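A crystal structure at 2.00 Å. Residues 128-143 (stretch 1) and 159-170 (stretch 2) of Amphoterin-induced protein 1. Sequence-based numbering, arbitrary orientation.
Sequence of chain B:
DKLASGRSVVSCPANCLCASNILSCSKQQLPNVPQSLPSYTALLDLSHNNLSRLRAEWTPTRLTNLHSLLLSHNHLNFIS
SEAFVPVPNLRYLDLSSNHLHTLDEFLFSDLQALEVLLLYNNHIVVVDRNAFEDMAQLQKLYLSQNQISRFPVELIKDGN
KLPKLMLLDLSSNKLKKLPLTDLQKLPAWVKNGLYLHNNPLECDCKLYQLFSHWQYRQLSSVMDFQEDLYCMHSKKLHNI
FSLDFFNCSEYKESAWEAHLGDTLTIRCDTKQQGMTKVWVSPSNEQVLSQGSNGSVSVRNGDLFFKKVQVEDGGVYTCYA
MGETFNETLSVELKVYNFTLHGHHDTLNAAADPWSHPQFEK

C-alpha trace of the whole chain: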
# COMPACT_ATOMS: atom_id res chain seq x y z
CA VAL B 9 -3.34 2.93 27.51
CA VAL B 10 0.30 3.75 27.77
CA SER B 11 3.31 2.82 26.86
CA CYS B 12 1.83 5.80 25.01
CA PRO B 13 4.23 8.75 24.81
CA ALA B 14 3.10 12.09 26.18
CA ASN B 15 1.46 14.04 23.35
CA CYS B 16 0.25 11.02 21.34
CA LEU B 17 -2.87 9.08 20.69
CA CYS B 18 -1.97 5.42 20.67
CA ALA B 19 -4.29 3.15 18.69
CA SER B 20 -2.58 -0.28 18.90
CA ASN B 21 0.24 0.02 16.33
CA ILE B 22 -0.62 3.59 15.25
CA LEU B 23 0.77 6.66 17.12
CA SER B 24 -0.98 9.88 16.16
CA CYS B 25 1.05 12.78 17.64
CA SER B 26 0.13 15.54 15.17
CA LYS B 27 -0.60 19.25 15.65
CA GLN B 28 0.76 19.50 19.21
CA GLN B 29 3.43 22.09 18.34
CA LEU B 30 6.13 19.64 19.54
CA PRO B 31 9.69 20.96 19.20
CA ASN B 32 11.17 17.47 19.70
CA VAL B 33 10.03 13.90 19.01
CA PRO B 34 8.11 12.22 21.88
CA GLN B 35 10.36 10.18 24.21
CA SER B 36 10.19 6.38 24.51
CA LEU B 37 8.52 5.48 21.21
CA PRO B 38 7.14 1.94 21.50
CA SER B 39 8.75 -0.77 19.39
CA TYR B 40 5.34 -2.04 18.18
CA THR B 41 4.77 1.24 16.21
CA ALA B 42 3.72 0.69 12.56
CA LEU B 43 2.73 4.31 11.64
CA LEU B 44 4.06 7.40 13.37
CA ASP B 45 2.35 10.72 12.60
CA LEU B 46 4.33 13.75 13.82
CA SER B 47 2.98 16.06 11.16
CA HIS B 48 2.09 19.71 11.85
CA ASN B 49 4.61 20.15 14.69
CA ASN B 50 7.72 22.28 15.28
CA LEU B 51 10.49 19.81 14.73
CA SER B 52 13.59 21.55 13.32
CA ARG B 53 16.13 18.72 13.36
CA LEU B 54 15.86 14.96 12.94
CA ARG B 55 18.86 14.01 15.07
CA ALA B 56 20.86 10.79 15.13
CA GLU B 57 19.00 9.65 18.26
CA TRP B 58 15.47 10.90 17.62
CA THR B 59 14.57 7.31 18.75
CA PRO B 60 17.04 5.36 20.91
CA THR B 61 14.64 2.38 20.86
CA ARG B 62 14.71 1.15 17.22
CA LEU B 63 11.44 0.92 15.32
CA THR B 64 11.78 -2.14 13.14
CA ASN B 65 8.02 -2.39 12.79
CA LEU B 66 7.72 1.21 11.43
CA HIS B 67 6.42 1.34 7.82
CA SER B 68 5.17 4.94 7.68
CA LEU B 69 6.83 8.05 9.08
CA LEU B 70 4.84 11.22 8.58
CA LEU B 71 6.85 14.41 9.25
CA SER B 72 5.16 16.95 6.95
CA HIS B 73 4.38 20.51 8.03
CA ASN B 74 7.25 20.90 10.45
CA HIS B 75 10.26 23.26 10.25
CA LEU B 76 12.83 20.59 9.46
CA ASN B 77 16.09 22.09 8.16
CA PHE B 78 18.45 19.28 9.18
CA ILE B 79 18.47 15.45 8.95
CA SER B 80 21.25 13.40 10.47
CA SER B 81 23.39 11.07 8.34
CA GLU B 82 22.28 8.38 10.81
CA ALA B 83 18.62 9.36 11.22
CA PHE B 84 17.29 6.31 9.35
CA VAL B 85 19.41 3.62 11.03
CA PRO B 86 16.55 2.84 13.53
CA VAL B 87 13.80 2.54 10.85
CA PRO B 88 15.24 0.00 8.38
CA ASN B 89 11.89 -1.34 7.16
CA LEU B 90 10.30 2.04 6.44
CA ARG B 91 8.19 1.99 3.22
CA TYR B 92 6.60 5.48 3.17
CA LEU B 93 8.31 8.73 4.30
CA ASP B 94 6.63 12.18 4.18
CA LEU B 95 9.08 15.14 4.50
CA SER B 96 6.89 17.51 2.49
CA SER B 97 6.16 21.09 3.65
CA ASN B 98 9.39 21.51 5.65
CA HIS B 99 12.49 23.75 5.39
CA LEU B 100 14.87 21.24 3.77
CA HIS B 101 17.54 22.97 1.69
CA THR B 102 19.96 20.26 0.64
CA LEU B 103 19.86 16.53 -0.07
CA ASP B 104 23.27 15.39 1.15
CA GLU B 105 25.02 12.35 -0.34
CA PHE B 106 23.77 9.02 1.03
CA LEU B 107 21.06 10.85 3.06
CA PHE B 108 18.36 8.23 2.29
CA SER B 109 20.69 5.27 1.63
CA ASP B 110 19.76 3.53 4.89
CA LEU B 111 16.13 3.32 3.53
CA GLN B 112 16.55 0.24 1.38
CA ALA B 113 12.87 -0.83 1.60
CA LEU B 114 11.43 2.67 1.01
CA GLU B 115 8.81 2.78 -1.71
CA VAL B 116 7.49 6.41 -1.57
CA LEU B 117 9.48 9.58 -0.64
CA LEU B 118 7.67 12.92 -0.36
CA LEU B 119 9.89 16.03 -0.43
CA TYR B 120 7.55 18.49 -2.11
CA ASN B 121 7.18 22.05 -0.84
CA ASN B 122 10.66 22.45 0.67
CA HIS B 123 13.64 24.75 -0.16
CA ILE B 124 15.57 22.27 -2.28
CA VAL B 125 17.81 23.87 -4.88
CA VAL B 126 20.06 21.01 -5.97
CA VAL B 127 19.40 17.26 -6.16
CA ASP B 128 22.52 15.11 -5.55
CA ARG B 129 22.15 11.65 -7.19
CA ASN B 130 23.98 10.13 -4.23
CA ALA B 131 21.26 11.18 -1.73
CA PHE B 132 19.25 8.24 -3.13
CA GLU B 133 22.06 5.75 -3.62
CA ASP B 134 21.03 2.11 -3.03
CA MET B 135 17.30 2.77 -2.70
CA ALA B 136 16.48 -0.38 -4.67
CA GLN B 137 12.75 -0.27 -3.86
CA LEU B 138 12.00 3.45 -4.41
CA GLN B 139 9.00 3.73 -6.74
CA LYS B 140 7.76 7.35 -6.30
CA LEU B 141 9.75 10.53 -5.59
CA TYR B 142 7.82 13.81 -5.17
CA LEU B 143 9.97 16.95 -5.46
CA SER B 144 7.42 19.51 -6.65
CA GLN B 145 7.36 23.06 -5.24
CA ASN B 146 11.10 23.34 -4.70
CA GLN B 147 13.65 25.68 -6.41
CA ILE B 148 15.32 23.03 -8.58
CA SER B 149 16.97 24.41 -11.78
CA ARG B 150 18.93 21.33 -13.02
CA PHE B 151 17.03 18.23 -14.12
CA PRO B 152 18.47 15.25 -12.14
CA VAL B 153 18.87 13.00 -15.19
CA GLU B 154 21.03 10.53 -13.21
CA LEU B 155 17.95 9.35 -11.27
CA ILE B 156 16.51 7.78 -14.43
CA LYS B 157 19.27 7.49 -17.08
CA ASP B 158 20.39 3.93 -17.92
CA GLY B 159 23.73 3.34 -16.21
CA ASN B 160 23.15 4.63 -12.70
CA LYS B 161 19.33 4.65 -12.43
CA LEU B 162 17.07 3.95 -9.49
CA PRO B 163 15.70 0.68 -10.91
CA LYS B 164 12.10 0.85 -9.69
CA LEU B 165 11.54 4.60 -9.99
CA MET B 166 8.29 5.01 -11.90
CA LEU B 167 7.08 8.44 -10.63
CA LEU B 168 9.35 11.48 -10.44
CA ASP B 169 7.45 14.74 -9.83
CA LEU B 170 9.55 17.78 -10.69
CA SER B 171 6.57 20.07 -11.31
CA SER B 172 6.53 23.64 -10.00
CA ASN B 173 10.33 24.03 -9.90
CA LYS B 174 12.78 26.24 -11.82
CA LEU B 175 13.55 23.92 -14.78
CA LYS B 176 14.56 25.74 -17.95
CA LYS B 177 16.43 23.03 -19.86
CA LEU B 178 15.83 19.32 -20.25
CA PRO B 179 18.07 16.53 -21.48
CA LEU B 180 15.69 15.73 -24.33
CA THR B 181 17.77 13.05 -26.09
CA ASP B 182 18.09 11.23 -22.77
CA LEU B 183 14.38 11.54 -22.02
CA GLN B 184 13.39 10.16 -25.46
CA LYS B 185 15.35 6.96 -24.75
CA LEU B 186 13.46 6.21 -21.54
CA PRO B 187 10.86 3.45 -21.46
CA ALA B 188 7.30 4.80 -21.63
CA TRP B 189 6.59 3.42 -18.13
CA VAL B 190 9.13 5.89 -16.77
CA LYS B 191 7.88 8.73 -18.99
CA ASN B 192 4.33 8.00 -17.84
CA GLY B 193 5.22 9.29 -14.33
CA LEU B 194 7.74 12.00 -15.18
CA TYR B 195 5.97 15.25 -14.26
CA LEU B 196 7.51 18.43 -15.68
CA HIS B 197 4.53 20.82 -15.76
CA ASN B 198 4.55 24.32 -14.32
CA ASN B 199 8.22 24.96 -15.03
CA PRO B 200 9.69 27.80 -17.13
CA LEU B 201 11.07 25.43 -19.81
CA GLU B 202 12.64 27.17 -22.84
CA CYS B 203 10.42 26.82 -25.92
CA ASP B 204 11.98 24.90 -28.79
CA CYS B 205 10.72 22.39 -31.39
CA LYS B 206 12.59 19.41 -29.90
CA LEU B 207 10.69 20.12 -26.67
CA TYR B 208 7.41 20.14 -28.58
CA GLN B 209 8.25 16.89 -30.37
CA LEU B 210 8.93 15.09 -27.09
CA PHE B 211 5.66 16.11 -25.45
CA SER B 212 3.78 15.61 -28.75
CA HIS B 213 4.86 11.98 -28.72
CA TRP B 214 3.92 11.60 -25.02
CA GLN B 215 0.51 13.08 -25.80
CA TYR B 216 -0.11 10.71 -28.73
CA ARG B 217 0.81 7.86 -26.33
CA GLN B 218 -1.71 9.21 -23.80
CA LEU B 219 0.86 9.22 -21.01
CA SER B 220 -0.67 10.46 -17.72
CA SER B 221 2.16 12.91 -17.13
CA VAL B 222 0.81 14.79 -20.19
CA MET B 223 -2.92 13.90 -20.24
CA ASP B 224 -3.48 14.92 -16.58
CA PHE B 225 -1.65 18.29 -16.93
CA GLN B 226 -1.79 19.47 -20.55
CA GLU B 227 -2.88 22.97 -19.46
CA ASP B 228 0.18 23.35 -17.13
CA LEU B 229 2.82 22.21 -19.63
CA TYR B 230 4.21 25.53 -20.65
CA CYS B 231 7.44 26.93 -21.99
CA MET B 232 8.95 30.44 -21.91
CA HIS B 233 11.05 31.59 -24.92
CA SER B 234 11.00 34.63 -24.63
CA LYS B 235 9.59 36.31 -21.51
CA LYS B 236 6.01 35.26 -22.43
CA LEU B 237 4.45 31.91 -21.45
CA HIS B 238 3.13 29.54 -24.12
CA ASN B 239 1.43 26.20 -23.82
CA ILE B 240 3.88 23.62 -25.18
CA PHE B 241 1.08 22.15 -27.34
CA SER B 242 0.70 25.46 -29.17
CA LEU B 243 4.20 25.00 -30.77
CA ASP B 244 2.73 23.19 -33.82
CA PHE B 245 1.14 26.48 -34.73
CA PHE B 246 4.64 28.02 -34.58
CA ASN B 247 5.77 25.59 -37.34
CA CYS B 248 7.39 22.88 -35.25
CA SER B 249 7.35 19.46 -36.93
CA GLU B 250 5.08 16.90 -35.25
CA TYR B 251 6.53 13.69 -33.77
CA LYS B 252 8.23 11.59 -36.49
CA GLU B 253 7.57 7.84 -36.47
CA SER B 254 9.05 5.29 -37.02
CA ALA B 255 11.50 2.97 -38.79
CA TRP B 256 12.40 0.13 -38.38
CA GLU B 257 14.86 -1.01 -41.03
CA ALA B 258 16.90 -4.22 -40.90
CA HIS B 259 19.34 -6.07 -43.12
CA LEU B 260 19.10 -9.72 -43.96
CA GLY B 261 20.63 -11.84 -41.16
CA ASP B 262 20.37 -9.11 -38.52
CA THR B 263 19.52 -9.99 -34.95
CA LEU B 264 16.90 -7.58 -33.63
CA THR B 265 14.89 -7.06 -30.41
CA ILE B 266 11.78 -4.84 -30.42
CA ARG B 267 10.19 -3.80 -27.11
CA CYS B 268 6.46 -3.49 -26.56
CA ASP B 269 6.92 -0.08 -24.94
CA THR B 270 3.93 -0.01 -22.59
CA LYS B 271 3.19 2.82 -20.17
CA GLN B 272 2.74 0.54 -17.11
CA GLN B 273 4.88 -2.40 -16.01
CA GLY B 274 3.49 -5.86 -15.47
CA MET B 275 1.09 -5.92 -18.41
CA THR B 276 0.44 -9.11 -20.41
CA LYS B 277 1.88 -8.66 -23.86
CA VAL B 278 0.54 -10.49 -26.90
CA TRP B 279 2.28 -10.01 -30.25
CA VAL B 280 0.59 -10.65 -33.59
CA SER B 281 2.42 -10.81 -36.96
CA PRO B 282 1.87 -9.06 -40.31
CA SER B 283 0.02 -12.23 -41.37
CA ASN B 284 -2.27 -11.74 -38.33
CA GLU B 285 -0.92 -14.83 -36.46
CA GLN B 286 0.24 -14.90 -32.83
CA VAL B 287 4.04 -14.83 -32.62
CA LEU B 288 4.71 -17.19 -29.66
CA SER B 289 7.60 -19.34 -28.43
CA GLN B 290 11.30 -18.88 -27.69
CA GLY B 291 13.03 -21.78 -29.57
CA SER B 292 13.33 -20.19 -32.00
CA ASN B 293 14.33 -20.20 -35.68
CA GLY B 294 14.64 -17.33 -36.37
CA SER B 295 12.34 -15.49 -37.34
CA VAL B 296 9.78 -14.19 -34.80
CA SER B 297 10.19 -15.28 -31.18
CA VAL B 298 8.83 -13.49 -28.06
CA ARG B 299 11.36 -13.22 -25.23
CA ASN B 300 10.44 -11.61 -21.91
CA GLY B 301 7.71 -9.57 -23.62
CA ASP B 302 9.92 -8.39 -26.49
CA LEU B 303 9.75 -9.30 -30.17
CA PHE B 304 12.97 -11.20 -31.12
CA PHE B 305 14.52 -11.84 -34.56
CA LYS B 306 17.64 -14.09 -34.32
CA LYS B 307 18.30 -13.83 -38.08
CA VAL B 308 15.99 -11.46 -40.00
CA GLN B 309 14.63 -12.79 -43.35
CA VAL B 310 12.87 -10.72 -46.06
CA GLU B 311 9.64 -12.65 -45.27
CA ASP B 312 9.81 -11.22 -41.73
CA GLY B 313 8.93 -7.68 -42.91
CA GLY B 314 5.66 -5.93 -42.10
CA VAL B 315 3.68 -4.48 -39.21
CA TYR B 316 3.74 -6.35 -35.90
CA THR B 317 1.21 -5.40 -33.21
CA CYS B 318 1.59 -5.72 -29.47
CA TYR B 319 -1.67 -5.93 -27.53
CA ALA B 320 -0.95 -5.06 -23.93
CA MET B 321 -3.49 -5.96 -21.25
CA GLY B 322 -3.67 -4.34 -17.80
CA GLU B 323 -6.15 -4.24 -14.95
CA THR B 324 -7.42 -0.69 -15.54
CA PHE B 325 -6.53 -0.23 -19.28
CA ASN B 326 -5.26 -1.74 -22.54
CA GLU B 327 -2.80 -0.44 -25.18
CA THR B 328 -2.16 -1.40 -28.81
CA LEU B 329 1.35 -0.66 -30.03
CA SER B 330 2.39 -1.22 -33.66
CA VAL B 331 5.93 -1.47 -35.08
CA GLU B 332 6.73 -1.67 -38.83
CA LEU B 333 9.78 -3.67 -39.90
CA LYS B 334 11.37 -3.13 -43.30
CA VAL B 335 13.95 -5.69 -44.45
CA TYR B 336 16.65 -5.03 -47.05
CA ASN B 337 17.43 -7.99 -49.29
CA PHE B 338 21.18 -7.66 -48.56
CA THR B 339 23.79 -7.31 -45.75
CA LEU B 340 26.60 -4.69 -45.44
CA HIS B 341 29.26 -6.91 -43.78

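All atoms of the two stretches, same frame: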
# COMPACT_ATOMS: atom_id res chain seq x y z
N ASP B 128 21.31 15.94 -5.40
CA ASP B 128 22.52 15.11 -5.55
C ASP B 128 22.07 13.67 -5.78
O ASP B 128 21.41 13.11 -4.94
CB ASP B 128 23.40 15.20 -4.29
CG ASP B 128 24.69 14.37 -4.40
OD1 ASP B 128 24.76 13.43 -5.23
OD2 ASP B 128 25.64 14.67 -3.64
N ARG B 129 22.45 13.08 -6.91
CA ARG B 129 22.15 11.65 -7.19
C ARG B 129 22.47 10.70 -6.04
O ARG B 129 21.78 9.68 -5.84
CB ARG B 129 22.91 11.17 -8.41
CG ARG B 129 22.88 9.65 -8.60
CD ARG B 129 21.44 9.12 -8.82
NE ARG B 129 21.38 7.67 -8.95
CZ ARG B 129 21.46 6.80 -7.94
NH1 ARG B 129 21.63 7.23 -6.69
NH2 ARG B 129 21.42 5.49 -8.16
N ASN B 130 23.54 11.00 -5.31
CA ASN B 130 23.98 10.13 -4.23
C ASN B 130 23.09 10.18 -2.98
O ASN B 130 23.19 9.31 -2.14
CB ASN B 130 25.44 10.42 -3.86
CG ASN B 130 26.42 9.95 -4.93
OD1 ASN B 130 27.49 10.54 -5.08
ND2 ASN B 130 26.05 8.89 -5.68
N ALA B 131 22.22 11.18 -2.85
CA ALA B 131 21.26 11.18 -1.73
C ALA B 131 20.38 9.92 -1.74
O ALA B 131 19.94 9.43 -0.69
CB ALA B 131 20.40 12.46 -1.74
N PHE B 132 20.14 9.40 -2.93
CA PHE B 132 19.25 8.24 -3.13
C PHE B 132 19.97 6.96 -3.52
O PHE B 132 19.36 6.00 -3.99
CB PHE B 132 18.23 8.58 -4.18
CG PHE B 132 17.60 9.93 -3.98
CD1 PHE B 132 16.51 10.09 -3.15
CD2 PHE B 132 18.12 11.04 -4.62
CE1 PHE B 132 15.95 11.34 -2.95
CE2 PHE B 132 17.55 12.27 -4.44
CZ PHE B 132 16.46 12.42 -3.61
N GLU B 133 21.28 6.94 -3.33
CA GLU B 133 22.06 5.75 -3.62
C GLU B 133 21.54 4.56 -2.83
O GLU B 133 21.27 4.67 -1.64
CB GLU B 133 23.53 6.02 -3.32
CG GLU B 133 24.47 4.90 -3.68
CD GLU B 133 24.66 4.72 -5.17
OE1 GLU B 133 24.12 5.53 -5.97
OE2 GLU B 133 25.37 3.77 -5.54
N ASP B 134 21.39 3.44 -3.55
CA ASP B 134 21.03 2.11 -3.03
C ASP B 134 19.56 1.92 -2.64
O ASP B 134 19.18 0.91 -2.04
CB ASP B 134 21.98 1.69 -1.90
CG ASP B 134 23.38 1.35 -2.42
OD1 ASP B 134 23.49 0.54 -3.37
OD2 ASP B 134 24.36 1.90 -1.89
N MET B 135 18.72 2.88 -2.99
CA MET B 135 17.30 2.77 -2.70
C MET B 135 16.68 1.87 -3.77
O MET B 135 16.07 2.34 -4.74
CB MET B 135 16.68 4.16 -2.67
CG MET B 135 17.25 4.99 -1.58
SD MET B 135 16.46 6.60 -1.58
CE MET B 135 14.98 6.16 -0.69
N ALA B 136 16.87 0.56 -3.62
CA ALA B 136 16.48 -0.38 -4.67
C ALA B 136 14.97 -0.49 -4.84
O ALA B 136 14.51 -0.97 -5.87
CB ALA B 136 17.08 -1.77 -4.40
N GLN B 137 14.20 -0.08 -3.83
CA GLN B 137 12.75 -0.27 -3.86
C GLN B 137 11.97 1.02 -4.09
O GLN B 137 10.76 0.98 -4.02
CB GLN B 137 12.28 -0.88 -2.54
CG GLN B 137 12.94 -2.21 -2.20
CD GLN B 137 12.63 -3.29 -3.21
OE1 GLN B 137 11.59 -3.26 -3.88
NE2 GLN B 137 13.52 -4.26 -3.33
N LEU B 138 12.65 2.13 -4.33
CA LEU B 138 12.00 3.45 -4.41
C LEU B 138 11.24 3.55 -5.71
O LEU B 138 11.85 3.50 -6.78
CB LEU B 138 13.00 4.60 -4.29
CG LEU B 138 12.37 6.00 -4.14
CD1 LEU B 138 11.64 6.10 -2.81
CD2 LEU B 138 13.42 7.08 -4.25
N GLN B 139 9.91 3.68 -5.59
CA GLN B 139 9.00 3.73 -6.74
C GLN B 139 8.50 5.15 -7.10
O GLN B 139 8.31 5.47 -8.27
CB GLN B 139 7.82 2.80 -6.49
CG GLN B 139 8.23 1.34 -6.38
CD GLN B 139 7.06 0.39 -6.13
OE1 GLN B 139 5.92 0.82 -6.06
NE2 GLN B 139 7.35 -0.91 -6.02
N LYS B 140 8.33 6.01 -6.10
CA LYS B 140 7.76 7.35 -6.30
C LYS B 140 8.55 8.41 -5.53
O LYS B 140 8.70 8.30 -4.32
CB LYS B 140 6.30 7.40 -5.81
CG LYS B 140 5.34 6.40 -6.47
CD LYS B 140 4.03 6.33 -5.73
CE LYS B 140 3.13 5.24 -6.27
NZ LYS B 140 1.75 5.33 -5.63
N LEU B 141 9.04 9.43 -6.22
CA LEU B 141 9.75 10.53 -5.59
C LEU B 141 9.12 11.88 -5.96
O LEU B 141 9.19 12.31 -7.13
CB LEU B 141 11.22 10.51 -6.01
CG LEU B 141 12.18 11.60 -5.54
CD1 LEU B 141 12.24 11.70 -3.99
CD2 LEU B 141 13.58 11.35 -6.19
N TYR B 142 8.55 12.55 -4.96
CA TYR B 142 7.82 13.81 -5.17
C TYR B 142 8.69 14.98 -4.71
O TYR B 142 9.01 15.09 -3.54
CB TYR B 142 6.52 13.81 -4.38
CG TYR B 142 5.42 12.87 -4.88
CD1 TYR B 142 4.34 13.35 -5.61
CD2 TYR B 142 5.42 11.52 -4.56
CE1 TYR B 142 3.32 12.52 -6.03
CE2 TYR B 142 4.39 10.66 -4.98
CZ TYR B 142 3.37 11.17 -5.74
OH TYR B 142 2.33 10.37 -6.15
N LEU B 143 9.06 15.84 -5.65
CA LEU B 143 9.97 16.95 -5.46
C LEU B 143 9.39 18.26 -5.97
O LEU B 143 10.12 19.24 -6.18
CB LEU B 143 11.29 16.63 -6.18
CG LEU B 143 12.28 15.76 -5.39
CD1 LEU B 143 13.30 15.08 -6.33
CD2 LEU B 143 12.99 16.61 -4.30
N GLY B 159 22.34 3.27 -16.65
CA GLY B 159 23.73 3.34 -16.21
C GLY B 159 23.81 3.41 -14.70
O GLY B 159 24.48 2.59 -14.08
N ASN B 160 23.10 4.36 -14.13
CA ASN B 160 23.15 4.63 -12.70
C ASN B 160 21.75 4.99 -12.16
O ASN B 160 21.61 5.83 -11.28
CB ASN B 160 24.17 5.75 -12.47
CG ASN B 160 24.63 5.85 -11.03
OD1 ASN B 160 24.68 4.86 -10.30
ND2 ASN B 160 24.98 7.06 -10.62
N LYS B 161 20.73 4.33 -12.71
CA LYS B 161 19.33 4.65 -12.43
C LYS B 161 18.85 3.99 -11.14
O LYS B 161 19.37 2.93 -10.73
CB LYS B 161 18.41 4.21 -13.64
N LEU B 162 17.86 4.61 -10.52
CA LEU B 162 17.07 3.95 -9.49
C LEU B 162 16.13 3.01 -10.25
O LEU B 162 15.30 3.46 -11.03
CB LEU B 162 16.29 4.98 -8.68
CG LEU B 162 17.14 5.93 -7.84
CD1 LEU B 162 16.31 7.12 -7.36
CD2 LEU B 162 17.79 5.20 -6.66
N PRO B 163 16.29 1.69 -10.05
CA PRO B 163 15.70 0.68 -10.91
C PRO B 163 14.18 0.59 -10.88
O PRO B 163 13.58 0.17 -11.88
CB PRO B 163 16.30 -0.63 -10.37
CG PRO B 163 16.62 -0.35 -8.98
CD PRO B 163 17.07 1.07 -8.96
N LYS B 164 13.55 0.96 -9.77
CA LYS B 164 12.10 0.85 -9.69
C LYS B 164 11.40 2.20 -9.74
O LYS B 164 10.17 2.26 -9.58
CB LYS B 164 11.69 0.09 -8.45
CG LYS B 164 12.09 -1.38 -8.46
CD LYS B 164 11.33 -2.14 -7.40
CE LYS B 164 11.81 -3.56 -7.27
NZ LYS B 164 10.93 -4.34 -6.34
N LEU B 165 12.14 3.27 -10.02
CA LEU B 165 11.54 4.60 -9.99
C LEU B 165 10.61 4.82 -11.18
O LEU B 165 11.04 4.91 -12.32
CB LEU B 165 12.61 5.70 -9.93
CG LEU B 165 12.06 7.12 -9.72
CD1 LEU B 165 11.45 7.28 -8.34
CD2 LEU B 165 13.15 8.14 -9.93
N MET B 166 9.32 4.94 -10.89
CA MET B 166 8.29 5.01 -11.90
C MET B 166 7.46 6.31 -11.82
O MET B 166 6.60 6.55 -12.66
CB MET B 166 7.34 3.88 -11.65
CG MET B 166 6.44 4.23 -10.43
SD MET B 166 5.16 3.11 -10.30
CE MET B 166 3.89 3.86 -11.32
N LEU B 167 7.69 7.11 -10.76
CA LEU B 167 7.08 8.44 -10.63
C LEU B 167 8.12 9.40 -10.06
O LEU B 167 8.65 9.17 -8.97
CB LEU B 167 5.85 8.41 -9.72
CG LEU B 167 4.96 9.67 -9.62
CD1 LEU B 167 3.57 9.26 -9.13
CD2 LEU B 167 5.51 10.83 -8.74
N LEU B 168 8.44 10.43 -10.83
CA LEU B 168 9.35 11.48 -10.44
C LEU B 168 8.67 12.82 -10.74
O LEU B 168 8.54 13.23 -11.90
CB LEU B 168 10.66 11.35 -11.22
CG LEU B 168 11.70 12.44 -11.00
CD1 LEU B 168 12.08 12.53 -9.52
CD2 LEU B 168 12.92 12.22 -11.86
N ASP B 169 8.21 13.49 -9.69
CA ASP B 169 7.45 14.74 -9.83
C ASP B 169 8.38 15.92 -9.62
O ASP B 169 8.83 16.17 -8.50
CB ASP B 169 6.30 14.75 -8.83
CG ASP B 169 5.40 15.94 -8.99
OD1 ASP B 169 5.57 16.73 -9.95
OD2 ASP B 169 4.52 16.09 -8.14
N LEU B 170 8.70 16.60 -10.71
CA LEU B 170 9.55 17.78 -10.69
C LEU B 170 8.74 19.01 -11.11
O LEU B 170 9.30 20.02 -11.55
CB LEU B 170 10.77 17.57 -11.59
CG LEU B 170 11.86 16.65 -10.97
CD1 LEU B 170 12.81 16.04 -12.02
CD2 LEU B 170 12.67 17.43 -9.96
O HOH W 1 25.81 6.89 -7.47
O HOH W 2 14.39 2.41 -7.22

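Stacked repeats show how parallel strands fix the backbone and leave rotamers to fill the space between, and these two stretches of Amphoterin-induced protein 1 are a compact example. Strands 140-142 and 167-169 run parallel, their directions 4° apart, pairing Lys140 with Leu167, Leu141 with Leu168 and Tyr142 with Asp169. The ladder is regular: Leu141 N donates to Leu167 O (2.8 Å), Asp169 N to Leu141 O (3.0 Å) and Leu143 N to Asp169 O (2.9 Å). At its start, Gln139 O accepts from both Met166 N (2.9 Å) and Leu167 N (3.0 Å).

Alternation sends Leu141 and Leu168 to one face, where both adopt the same tp rotamer. Equivalent leucines thus stack in register, Leu141 CD2 lying 3.8 Å from Leu168 CD1. Leu138 and Leu165, also tp, repeat the theme, and the latter's CD1 reaches Leu141 CB at 4.0 Å. On the other face, Tyr142 (chi1 m) presents its ring to Leu167, whose tt conformation places CD2 over the ring face, 3.8 Å from the centroid, in a CH-pi contact.

Before the strands, Leu162 takes the mt rotamer, bringing CD1 within 4.0 Å of Phe132 CB and 4.2 Å of Leu138 CD2. Water 2 donates to Met135 O and Leu138 O and accepts from Lys164 N, linking the two turns where no direct backbone bond spans them.

The polar ends rely on reach. Arg129 bends at chi2 (p), so that NE and NH2 both donate to Asn160 O (3.0 and 3.1 Å), while NH1 forms a salt bridge with Glu133 OE1 (3.1 Å). Asn160 ND2 and Leu162 CD2 cover opposite faces of the guanidinium. Lys164, extended through chi2 to chi4, carries NZ to Gln137 OE1 (2.8 Å); Gln137 meets it by folding back, with chi1 and chi2 both m.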